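Local coordinates for SPbeta prophage-derived uncharacterized protein YomS (Bacillus subtilis, PDB 6I5O) that is of unknown function but belongs to the lytic cassette of the SPbeta prophage and assembles with four other copies of itself, at residues A[31-45]-A[87-101]. Residues are numbered along the deposited sequence; the frame is centred on the assembly and turned at random.
Sequences EEFVVGHFRELTVKI and EYWDFDIAGLFKVMF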
ATOM      1  N   GLU A  31      -9.421 -25.049  12.940  1.00 19.68           N
ATOM      2  CA  GLU A  31     -10.644 -24.233  12.786  1.00 19.79           C
ATOM      3  C   GLU A  31     -10.456 -23.280  11.613  1.00 18.28           C
ATOM      4  O   GLU A  31      -9.313 -22.812  11.383  1.00 18.55           O
ATOM      5  CB  GLU A  31     -10.958 -23.460  14.060  1.00 21.27           C
ATOM      6  CG  GLU A  31     -11.122 -24.366  15.228  1.00 24.98           C
ATOM      7  CD  GLU A  31     -12.298 -25.304  15.027  1.00 27.57           C
ATOM      8  OE1 GLU A  31     -13.367 -24.865  14.585  1.00 29.30           O
ATOM      9  OE2 GLU A  31     -12.162 -26.501  15.313  1.00 36.21           O
ATOM     10  N   GLU A  32     -11.529 -23.067  10.884  1.00 17.73           N
ATOM     11  CA  GLU A  32     -11.488 -22.164   9.713  1.00 16.93           C
ATOM     12  C   GLU A  32     -12.026 -20.810  10.117  1.00 16.58           C
ATOM     13  O   GLU A  32     -13.045 -20.703  10.846  1.00 18.36           O
ATOM     14  CB  GLU A  32     -12.392 -22.704   8.602  1.00 18.40           C
ATOM     15  CG  GLU A  32     -11.889 -24.011   8.019  1.00 20.68           C
ATOM     16  CD  GLU A  32     -12.804 -24.571   6.946  1.00 23.31           C
ATOM     17  OE1 GLU A  32     -13.994 -24.538   7.116  1.00 24.42           O
ATOM     18  OE2 GLU A  32     -12.323 -25.036   5.983  1.00 30.40           O
ATOM     19  N   PHE A  33     -11.380 -19.759   9.642  1.00 15.00           N
ATOM     20  CA  PHE A  33     -11.805 -18.379   9.953  1.00 14.67           C
ATOM     21  C   PHE A  33     -12.620 -17.860   8.778  1.00 13.57           C
ATOM     22  O   PHE A  33     -12.098 -17.857   7.660  1.00 13.86           O
ATOM     23  CB  PHE A  33     -10.623 -17.481  10.231  1.00 14.91           C
ATOM     24  CG  PHE A  33     -11.031 -16.082  10.563  1.00 15.36           C
ATOM     25  CD1 PHE A  33     -11.616 -15.812  11.775  1.00 16.96           C
ATOM     26  CD2 PHE A  33     -10.832 -15.025   9.671  1.00 15.50           C
ATOM     27  CE1 PHE A  33     -12.022 -14.518  12.097  1.00 17.99           C
ATOM     28  CE2 PHE A  33     -11.235 -13.736  10.029  1.00 15.76           C
ATOM     29  CZ  PHE A  33     -11.873 -13.517  11.226  1.00 16.81           C
ATOM     30  N   VAL A  34     -13.822 -17.431   9.070  1.00 13.36           N
ATOM     31  CA  VAL A  34     -14.683 -16.716   8.110  1.00 13.33           C
ATOM     32  C   VAL A  34     -14.223 -15.272   8.062  1.00 12.43           C
ATOM     33  O   VAL A  34     -14.319 -14.546   9.072  1.00 13.04           O
ATOM     34  CB  VAL A  34     -16.148 -16.838   8.475  1.00 14.32           C
ATOM     35  CG1 VAL A  34     -17.057 -15.996   7.586  1.00 14.69           C
ATOM     36  CG2 VAL A  34     -16.564 -18.302   8.468  1.00 15.05           C
ATOM     37  N   VAL A  35     -13.719 -14.830   6.906  1.00 11.87           N
ATOM     38  CA  VAL A  35     -13.081 -13.505   6.787  1.00 11.39           C
ATOM     39  C   VAL A  35     -14.054 -12.392   7.119  1.00 11.29           C
ATOM     40  O   VAL A  35     -13.630 -11.412   7.743  1.00 10.87           O
ATOM     41  CB  VAL A  35     -12.476 -13.413   5.385  1.00 11.14           C
ATOM     42  CG1 VAL A  35     -12.003 -11.967   5.149  1.00 11.28           C
ATOM     43  CG2 VAL A  35     -11.308 -14.389   5.222  1.00 11.69           C
ATOM     44  N   GLY A  36     -15.308 -12.481   6.685  1.00 11.24           N
ATOM     45  CA  GLY A  36     -16.276 -11.443   7.021  1.00 11.45           C
ATOM     46  C   GLY A  36     -15.841 -10.080   6.491  1.00 10.94           C
ATOM     47  O   GLY A  36     -15.621 -10.002   5.257  1.00 10.79           O
ATOM     48  N   HIS A  37     -15.760  -9.087   7.363  1.00 11.32           N
ATOM     49  CA  HIS A  37     -15.405  -7.734   6.920  1.00 11.10           C
ATOM     50  C   HIS A  37     -13.927  -7.454   7.024  1.00 11.48           C
ATOM     51  O   HIS A  37     -13.539  -6.289   6.805  1.00 11.87           O
ATOM     52  CB  HIS A  37     -16.278  -6.703   7.617  1.00 11.35           C
ATOM     53  CG  HIS A  37     -16.094  -6.592   9.085  1.00 11.41           C
ATOM     54  ND1 HIS A  37     -17.183  -6.431   9.905  1.00 11.86           N
ATOM     55  CD2 HIS A  37     -14.970  -6.534   9.845  1.00 11.27           C
ATOM     56  CE1 HIS A  37     -16.749  -6.252  11.143  1.00 12.29           C
ATOM     57  NE2 HIS A  37     -15.386  -6.356  11.138  1.00 11.56           N
ATOM     58  N   PHE A  38     -13.065  -8.395   7.353  1.00 11.00           N
ATOM     59  CA  PHE A  38     -11.650  -8.113   7.606  1.00 11.21           C
ATOM     60  C   PHE A  38     -10.867  -8.060   6.300  1.00 11.32           C
ATOM     61  O   PHE A  38     -11.289  -8.532   5.234  1.00 11.10           O
ATOM     62  CB  PHE A  38     -11.100  -9.136   8.598  1.00 10.95           C
ATOM     63  CG  PHE A  38     -11.688  -8.944   9.973  1.00 11.45           C
ATOM     64  CD1 PHE A  38     -11.291  -7.894  10.783  1.00 11.49           C
ATOM     65  CD2 PHE A  38     -12.664  -9.795  10.469  1.00 11.82           C
ATOM     66  CE1 PHE A  38     -11.905  -7.674  11.999  1.00 12.46           C
ATOM     67  CE2 PHE A  38     -13.290  -9.562  11.688  1.00 12.44           C
ATOM     68  CZ  PHE A  38     -12.848  -8.543  12.493  1.00 12.62           C
ATOM     69  N   ARG A  39      -9.711  -7.402   6.391  0.70 11.70           N
ATOM     70  CA  ARG A  39      -8.821  -7.221   5.220  0.70 11.77           C
ATOM     71  C   ARG A  39      -7.493  -7.940   5.364  0.70 11.60           C
ATOM     72  O   ARG A  39      -6.938  -8.360   4.347  0.70 11.26           O
ATOM     73  CB  ARG A  39      -8.498  -5.740   4.977  0.70 12.84           C
ATOM     74  CG  ARG A  39      -9.678  -4.814   4.687  0.70 13.95           C
ATOM     75  CD  ARG A  39      -9.143  -3.358   4.686  0.70 15.08           C
ATOM     76  NE  ARG A  39     -10.120  -2.303   4.529  0.70 16.79           N
ATOM     77  CZ  ARG A  39     -10.492  -1.829   3.349  0.70 17.17           C
ATOM     78  NH1 ARG A  39     -10.099  -2.440   2.263  0.70 16.68           N
ATOM     79  NH2 ARG A  39     -11.291  -0.788   3.237  0.70 19.43           N
ATOM     80  N   GLU A  40      -6.941  -7.987   6.564  0.60 12.58           N
ATOM     81  CA  GLU A  40      -5.573  -8.487   6.786  0.60 12.90           C
ATOM     82  C   GLU A  40      -5.591  -9.486   7.949  0.60 12.44           C
ATOM     83  O   GLU A  40      -6.382  -9.350   8.858  0.60 12.28           O
ATOM     84  CB  GLU A  40      -4.608  -7.323   7.127  0.60 14.06           C
ATOM     85  CG  GLU A  40      -4.530  -6.231   6.072  0.60 15.62           C
ATOM     86  CD  GLU A  40      -3.704  -5.025   6.502  0.60 19.01           C
ATOM     87  OE1 GLU A  40      -3.889  -4.447   7.680  0.60 20.93           O
ATOM     88  OE2 GLU A  40      -2.956  -4.600   5.583  0.60 26.52           O
ATOM     89  N   LEU A  41      -4.650 -10.417   7.898  1.00 12.79           N
ATOM     90  CA  LEU A  41      -4.425 -11.401   8.974  1.00 12.95           C
ATOM     91  C   LEU A  41      -2.947 -11.509   9.260  1.00 12.98           C
ATOM     92  O   LEU A  41      -2.150 -11.590   8.339  1.00 13.21           O
ATOM     93  CB  LEU A  41      -4.921 -12.752   8.473  1.00 14.07           C
ATOM     94  CG  LEU A  41      -4.571 -13.998   9.269  1.00 14.59           C
ATOM     95  CD1 LEU A  41      -5.186 -14.039  10.627  1.00 14.63           C
ATOM     96  CD2 LEU A  41      -4.981 -15.237   8.507  1.00 15.29           C
ATOM     97  N   THR A  42      -2.641 -11.587  10.546  1.00 13.43           N
ATOM     98  CA  THR A  42      -1.290 -11.964  10.986  1.00 13.26           C
ATOM     99  C   THR A  42      -1.427 -13.209  11.845  1.00 13.75           C
ATOM    100  O   THR A  42      -2.116 -13.167  12.874  1.00 14.04           O
ATOM    101  CB  THR A  42      -0.627 -10.835  11.774  1.00 13.44           C
ATOM    102  OG1 THR A  42      -0.520  -9.676  10.932  1.00 13.84           O
ATOM    103  CG2 THR A  42       0.770 -11.213  12.233  1.00 14.37           C
ATOM    104  N   VAL A  43      -0.772 -14.279  11.442  1.00 14.20           N
ATOM    105  CA  VAL A  43      -0.783 -15.578  12.169  1.00 14.92           C
ATOM    106  C   VAL A  43       0.512 -15.719  12.947  1.00 15.13           C
ATOM    107  O   VAL A  43       1.587 -15.475  12.398  1.00 15.56           O
ATOM    108  CB  VAL A  43      -0.903 -16.734  11.163  1.00 15.93           C
ATOM    109  CG1 VAL A  43      -0.851 -18.069  11.857  1.00 17.66           C
ATOM    110  CG2 VAL A  43      -2.204 -16.636  10.422  1.00 16.97           C
ATOM    111  N   LYS A  44       0.392 -16.143  14.206  1.00 14.54           N
ATOM    112  CA  LYS A  44       1.548 -16.492  15.043  1.00 15.05           C
ATOM    113  C   LYS A  44       1.576 -18.011  15.175  1.00 15.15           C
ATOM    114  O   LYS A  44       0.570 -18.639  15.627  1.00 15.84           O
ATOM    115  CB  LYS A  44       1.447 -15.840  16.411  1.00 15.39           C
ATOM    116  CG  LYS A  44       2.535 -16.250  17.369  1.00 15.83           C
ATOM    117  CD  LYS A  44       3.923 -15.787  16.970  1.00 16.17           C
ATOM    118  CE  LYS A  44       5.068 -16.443  17.731  1.00 16.79           C
ATOM    119  NZ  LYS A  44       5.020 -16.122  19.161  1.00 17.37           N
ATOM    120  N   ILE A  45       2.718 -18.587  14.847  0.70 15.65           N
ATOM    121  CA  ILE A  45       2.963 -20.040  15.058  0.70 16.11           C
ATOM    122  C   ILE A  45       3.841 -20.141  16.303  0.70 16.79           C
ATOM    123  O   ILE A  45       4.942 -19.557  16.331  0.70 16.79           O
ATOM    124  CB  ILE A  45       3.612 -20.661  13.814  0.70 16.64           C
ATOM    125  CG1 ILE A  45       2.644 -20.561  12.639  0.70 17.07           C
ATOM    126  CG2 ILE A  45       3.994 -22.105  14.052  0.70 16.98           C
ATOM    127  CD1 ILE A  45       3.285 -20.718  11.315  0.70 17.39           C
ATOM    128  N   GLU A  87       7.044 -17.729  14.617  1.00 15.83           N
ATOM    129  CA  GLU A  87       7.004 -16.867  13.416  1.00 15.89           C
ATOM    130  C   GLU A  87       5.645 -16.204  13.317  1.00 15.41           C
ATOM    131  O   GLU A  87       4.602 -16.809  13.673  1.00 16.28           O
ATOM    132  CB  GLU A  87       7.148 -17.663  12.114  1.00 16.68           C
ATOM    133  CG  GLU A  87       8.497 -18.228  11.896  1.00 18.34           C
ATOM    134  CD  GLU A  87       8.643 -18.973  10.579  1.00 17.81           C
ATOM    135  OE1 GLU A  87       7.661 -19.563  10.107  1.00 17.91           O
ATOM    136  OE2 GLU A  87       9.795 -18.998  10.118  1.00 19.93           O
ATOM    137  N   TYR A  88       5.677 -14.973  12.789  1.00 14.70           N
ATOM    138  CA  TYR A  88       4.468 -14.267  12.345  1.00 14.49           C
ATOM    139  C   TYR A  88       4.432 -14.278  10.814  1.00 14.35           C
ATOM    140  O   TYR A  88       5.457 -13.957  10.156  1.00 14.18           O
ATOM    141  CB  TYR A  88       4.482 -12.818  12.819  1.00 14.71           C
ATOM    142  CG  TYR A  88       4.254 -12.666  14.305  1.00 15.05           C
ATOM    143  CD1 TYR A  88       2.991 -12.567  14.867  1.00 14.90           C
ATOM    144  CD2 TYR A  88       5.344 -12.503  15.124  1.00 15.73           C
ATOM    145  CE1 TYR A  88       2.797 -12.375  16.229  1.00 15.67           C
ATOM    146  CE2 TYR A  88       5.168 -12.306  16.486  1.00 15.94           C
ATOM    147  CZ  TYR A  88       3.922 -12.244  17.043  1.00 16.03           C
ATOM    148  OH  TYR A  88       3.787 -12.017  18.387  1.00 17.79           O
ATOM    149  N   TRP A  89       3.239 -14.518  10.269  1.00 13.73           N
ATOM    150  CA  TRP A  89       3.022 -14.459   8.812  1.00 13.46           C
ATOM    151  C   TRP A  89       1.839 -13.547   8.537  1.00 13.09           C
ATOM    152  O   TRP A  89       0.757 -13.705   9.142  1.00 13.60           O
ATOM    153  CB  TRP A  89       2.736 -15.849   8.266  1.00 12.98           C
ATOM    154  CG  TRP A  89       3.914 -16.741   8.253  1.00 13.45           C
ATOM    155  CD1 TRP A  89       4.350 -17.542   9.274  1.00 13.81           C
ATOM    156  CD2 TRP A  89       4.827 -16.942   7.174  1.00 13.26           C
ATOM    157  NE1 TRP A  89       5.494 -18.194   8.895  1.00 14.69           N
ATOM    158  CE2 TRP A  89       5.802 -17.837   7.612  1.00 14.04           C
ATOM    159  CE3 TRP A  89       4.914 -16.429   5.864  1.00 13.24           C
ATOM    160  CZ2 TRP A  89       6.835 -18.286   6.794  1.00 14.41           C
ATOM    161  CZ3 TRP A  89       5.947 -16.842   5.060  1.00 14.07           C
ATOM    162  CH2 TRP A  89       6.870 -17.794   5.513  1.00 14.39           C
ATOM    163  N   ASP A  90       2.021 -12.636   7.590  1.00 13.40           N
ATOM    164  CA  ASP A  90       1.016 -11.627   7.198  1.00 13.56           C
ATOM    165  C   ASP A  90       0.346 -12.015   5.880  1.00 13.07           C
ATOM    166  O   ASP A  90       1.043 -12.415   4.935  1.00 13.18           O
ATOM    167  CB  ASP A  90       1.658 -10.274   7.007  1.00 14.78           C
ATOM    168  CG  ASP A  90       2.003  -9.530   8.244  1.00 17.25           C
ATOM    169  OD1 ASP A  90       1.522  -9.929   9.347  1.00 18.74           O
ATOM    170  OD2 ASP A  90       2.866  -8.621   8.090  1.00 19.21           O
ATOM    171  N   PHE A  91      -0.964 -11.843   5.849  1.00 12.92           N
ATOM    172  CA  PHE A  91      -1.768 -12.223   4.667  1.00 13.07           C
ATOM    173  C   PHE A  91      -2.760 -11.137   4.346  1.00 13.11           C
ATOM    174  O   PHE A  91      -3.344 -10.529   5.232  1.00 13.45           O
ATOM    175  CB  PHE A  91      -2.560 -13.506   4.908  1.00 13.35           C
ATOM    176  CG  PHE A  91      -1.726 -14.690   5.286  1.00 13.56           C
ATOM    177  CD1 PHE A  91      -1.351 -14.928   6.591  1.00 13.34           C
ATOM    178  CD2 PHE A  91      -1.237 -15.526   4.290  1.00 13.16           C
ATOM    179  CE1 PHE A  91      -0.559 -16.000   6.906  1.00 13.41           C
ATOM    180  CE2 PHE A  91      -0.445 -16.614   4.605  1.00 13.57           C
ATOM    181  CZ  PHE A  91      -0.099 -16.828   5.909  1.00 13.23           C
ATOM    182  N   ASP A  92      -2.955 -10.925   3.052  0.50 12.80           N
ATOM    183  CA  ASP A  92      -4.050 -10.087   2.526  0.50 12.96           C
ATOM    184  C   ASP A  92      -5.224 -11.012   2.227  0.50 12.46           C
ATOM    185  O   ASP A  92      -5.110 -11.883   1.351  0.50 13.31           O
ATOM    186  CB  ASP A  92      -3.619  -9.316   1.291  0.50 14.13           C
ATOM    187  CG  ASP A  92      -4.740  -8.532   0.625  0.50 15.62           C
ATOM    188  OD1 ASP A  92      -5.925  -8.464   1.107  0.50 16.66           O
ATOM    189  OD2 ASP A  92      -4.428  -7.935  -0.440  0.50 20.28           O
ATOM    190  N   ILE A  93      -6.279 -10.874   3.020  1.00 12.22           N
ATOM    191  CA  ILE A  93      -7.397 -11.843   2.997  1.00 11.41           C
ATOM    192  C   ILE A  93      -8.713 -11.213   2.573  1.00 11.41           C
ATOM    193  O   ILE A  93      -9.738 -11.900   2.598  1.00 11.44           O
ATOM    194  CB  ILE A  93      -7.546 -12.497   4.382  1.00 12.16           C
ATOM    195  CG1 ILE A  93      -7.976 -11.484   5.466  1.00 12.70           C
ATOM    196  CG2 ILE A  93      -6.307 -13.282   4.774  1.00 12.71           C
ATOM    197  CD1 ILE A  93      -8.436 -12.088   6.750  1.00 12.83           C
ATOM    198  N   ALA A  94      -8.727  -9.960   2.151  1.00 10.61           N
ATOM    199  CA  ALA A  94      -9.977  -9.224   2.004  1.00 10.57           C
ATOM    200  C   ALA A  94     -10.947  -9.889   1.046  1.00 10.76           C
ATOM    201  O   ALA A  94     -12.159  -9.754   1.246  1.00 11.18           O
ATOM    202  CB  ALA A  94      -9.731  -7.807   1.567  1.00 11.06           C
ATOM    203  N   GLY A  95     -10.413 -10.508  -0.011  1.00 10.87           N
ATOM    204  CA  GLY A  95     -11.258 -11.122  -1.042  1.00 10.98           C
ATOM    205  C   GLY A  95     -11.473 -12.609  -0.893  1.00 11.22           C
ATOM    206  O   GLY A  95     -11.869 -13.259  -1.898  1.00 12.02           O
ATOM    207  N   LEU A  96     -11.227 -13.147   0.288  1.00 10.99           N
ATOM    208  CA  LEU A  96     -11.314 -14.606   0.520  1.00 11.50           C
ATOM    209  C   LEU A  96     -12.523 -14.896   1.387  1.00 11.57           C
ATOM    210  O   LEU A  96     -12.871 -14.100   2.246  1.00 12.18           O
ATOM    211  CB  LEU A  96     -10.085 -15.123   1.244  1.00 11.56           C
ATOM    212  CG  LEU A  96      -8.758 -14.852   0.559  1.00 11.72           C
ATOM    213  CD1 LEU A  96      -7.624 -15.381   1.424  1.00 11.95           C
ATOM    214  CD2 LEU A  96      -8.710 -15.504  -0.839  1.00 12.47           C
ATOM    215  N   PHE A  97     -13.171 -16.055   1.214  1.00 11.97           N
ATOM    216  CA  PHE A  97     -14.263 -16.468   2.097  1.00 12.20           C
ATOM    217  C   PHE A  97     -13.727 -16.960   3.456  1.00 11.94           C
ATOM    218  O   PHE A  97     -14.130 -16.462   4.506  1.00 11.56           O
ATOM    219  CB  PHE A  97     -15.066 -17.556   1.424  1.00 12.87           C
ATOM    220  CG  PHE A  97     -16.096 -18.175   2.337  1.00 13.73           C
ATOM    221  CD1 PHE A  97     -17.095 -17.397   2.884  1.00 14.80           C
ATOM    222  CD2 PHE A  97     -16.083 -19.551   2.570  1.00 14.35           C
ATOM    223  CE1 PHE A  97     -18.033 -18.002   3.737  1.00 15.53           C
ATOM    224  CE2 PHE A  97     -17.090 -20.146   3.316  1.00 15.59           C
ATOM    225  CZ  PHE A  97     -18.005 -19.352   3.942  1.00 15.76           C
ATOM    226  N   LYS A  98     -12.781 -17.889   3.415  1.00 12.46           N
ATOM    227  CA  LYS A  98     -12.235 -18.518   4.641  1.00 12.80           C
ATOM    228  C   LYS A  98     -10.736 -18.661   4.500  1.00 12.64           C
ATOM    229  O   LYS A  98     -10.210 -18.741   3.393  1.00 12.33           O
ATOM    230  CB  LYS A  98     -12.792 -19.910   4.859  1.00 13.60           C
ATOM    231  CG  LYS A  98     -14.131 -19.963   5.569  1.00 14.61           C
ATOM    232  CD  LYS A  98     -14.632 -21.383   5.656  1.00 15.25           C
ATOM    233  CE  LYS A  98     -15.687 -21.565   6.721  1.00 16.58           C
ATOM    234  NZ  LYS A  98     -16.121 -22.976   6.785  1.00 18.09           N
ATOM    235  N   VAL A  99     -10.085 -18.725   5.661  1.00 13.23           N
ATOM    236  CA  VAL A  99      -8.662 -19.140   5.698  1.00 13.20           C
ATOM    237  C   VAL A  99      -8.511 -20.281   6.703  1.00 13.97           C
ATOM    238  O   VAL A  99      -9.297 -20.377   7.671  1.00 14.32           O
ATOM    239  CB  VAL A  99      -7.730 -17.945   5.993  1.00 13.48           C
ATOM    240  CG1 VAL A  99      -7.721 -16.942   4.857  1.00 14.01           C
ATOM    241  CG2 VAL A  99      -8.063 -17.270   7.281  1.00 14.34           C
ATOM    242  N   MET A 100      -7.501 -21.081   6.465  1.00 13.93           N
ATOM    243  CA  MET A 100      -7.216 -22.310   7.216  0.60 14.47           C
ATOM    244  C   MET A 100      -5.706 -22.491   7.287  1.00 14.81           C
ATOM    245  O   MET A 100      -5.013 -22.215   6.316  1.00 14.28           O
ATOM    246  CB  MET A 100      -7.870 -23.501   6.508  0.60 15.27           C
ATOM    247  CG  MET A 100      -7.370 -24.820   7.063  0.60 16.22           C
ATOM    248  SD  MET A 100      -7.744 -26.245   6.011  0.60 17.65           S
ATOM    249  CE  MET A 100      -9.479 -26.211   6.273  0.60 17.60           C
ATOM    250  N   PHE A 101      -5.213 -22.936   8.435  1.00 14.92           N
ATOM    251  CA  PHE A 101      -3.766 -23.191   8.658  1.00 15.75           C
ATOM    252  C   PHE A 101      -3.627 -24.628   9.095  1.00 16.22           C
ATOM    253  O   PHE A 101      -3.896 -24.898  10.291  1.00 18.52           O
ATOM    254  CB  PHE A 101      -3.229 -22.210   9.695  1.00 16.28           C
ATOM    255  CG  PHE A 101      -3.174 -20.845   9.101  1.00 16.16           C
ATOM    256  CD1 PHE A 101      -4.310 -20.033   9.035  1.00 16.42           C
ATOM    257  CD2 PHE A 101      -2.034 -20.427   8.413  1.00 16.97           C
ATOM    258  CE1 PHE A 101      -4.304 -18.871   8.288  1.00 17.13           C
ATOM    259  CE2 PHE A 101      -2.025 -19.249   7.709  1.00 17.44           C
ATOM    260  CZ  PHE A 101      -3.154 -18.488   7.632  1.00 17.16           C
TER
HETATM  261  O   HOH W   1      -6.883 -23.816  10.668  1.00 15.11           O
HETATM  262  O   HOH W   2     -16.093 -14.331   4.622  1.00 11.58           O
HETATM  263  O   HOH W   3       6.042 -13.380  19.417  1.00 15.90           O
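Val43 and Leu41 meet Phe101 inside a beta sandwich, where strand 40-45 lies over strand 98-101, nearly parallel to it, with the axes 10.5 Å apart. Val43 CG2 makes a CH-pi contact over one face of the Phe101 ring, 3.5 Å from CZ, while Leu41 CD2 reaches CE1 of the same ring and also Val99 CG2. Phe91 CZ closes on the ring's edge, and Phe20 and Phe56 extend this aromatic core.

Each layer is built on an antiparallel pairing. Residues 40-45 run against 87-92, with Leu41, Val43 and Ile45 facing the core; in the other, Phe33 and Val99 exchange both backbone N-H...O bonds and Val35 N gives one to Phe97 O. At this second pairing Lys98, opposite Val34, sends NZ to Glu32 OE1 in a salt bridge of 2.7 Å, meeting it from above the carboxylate plane.

Opposite the core, Thr42 lies alongside Asp90 and donates OG1 to OD1 at 2.6 Å; Asp90 OD2 has Lys73 as its salt-bridge partner. Next along, a bend at chi2 (66°) lays the Lys44 chain across Tyr88, with CD 3.6 Å from the ring centroid. Lys44 NZ, as an ammonium, forms salt bridges to Glu64 and Asp60 of a neighbouring subunit, and one water, 2.9 Å from Lys44 NZ and 2.8 Å from Tyr88 OH, bridges the two.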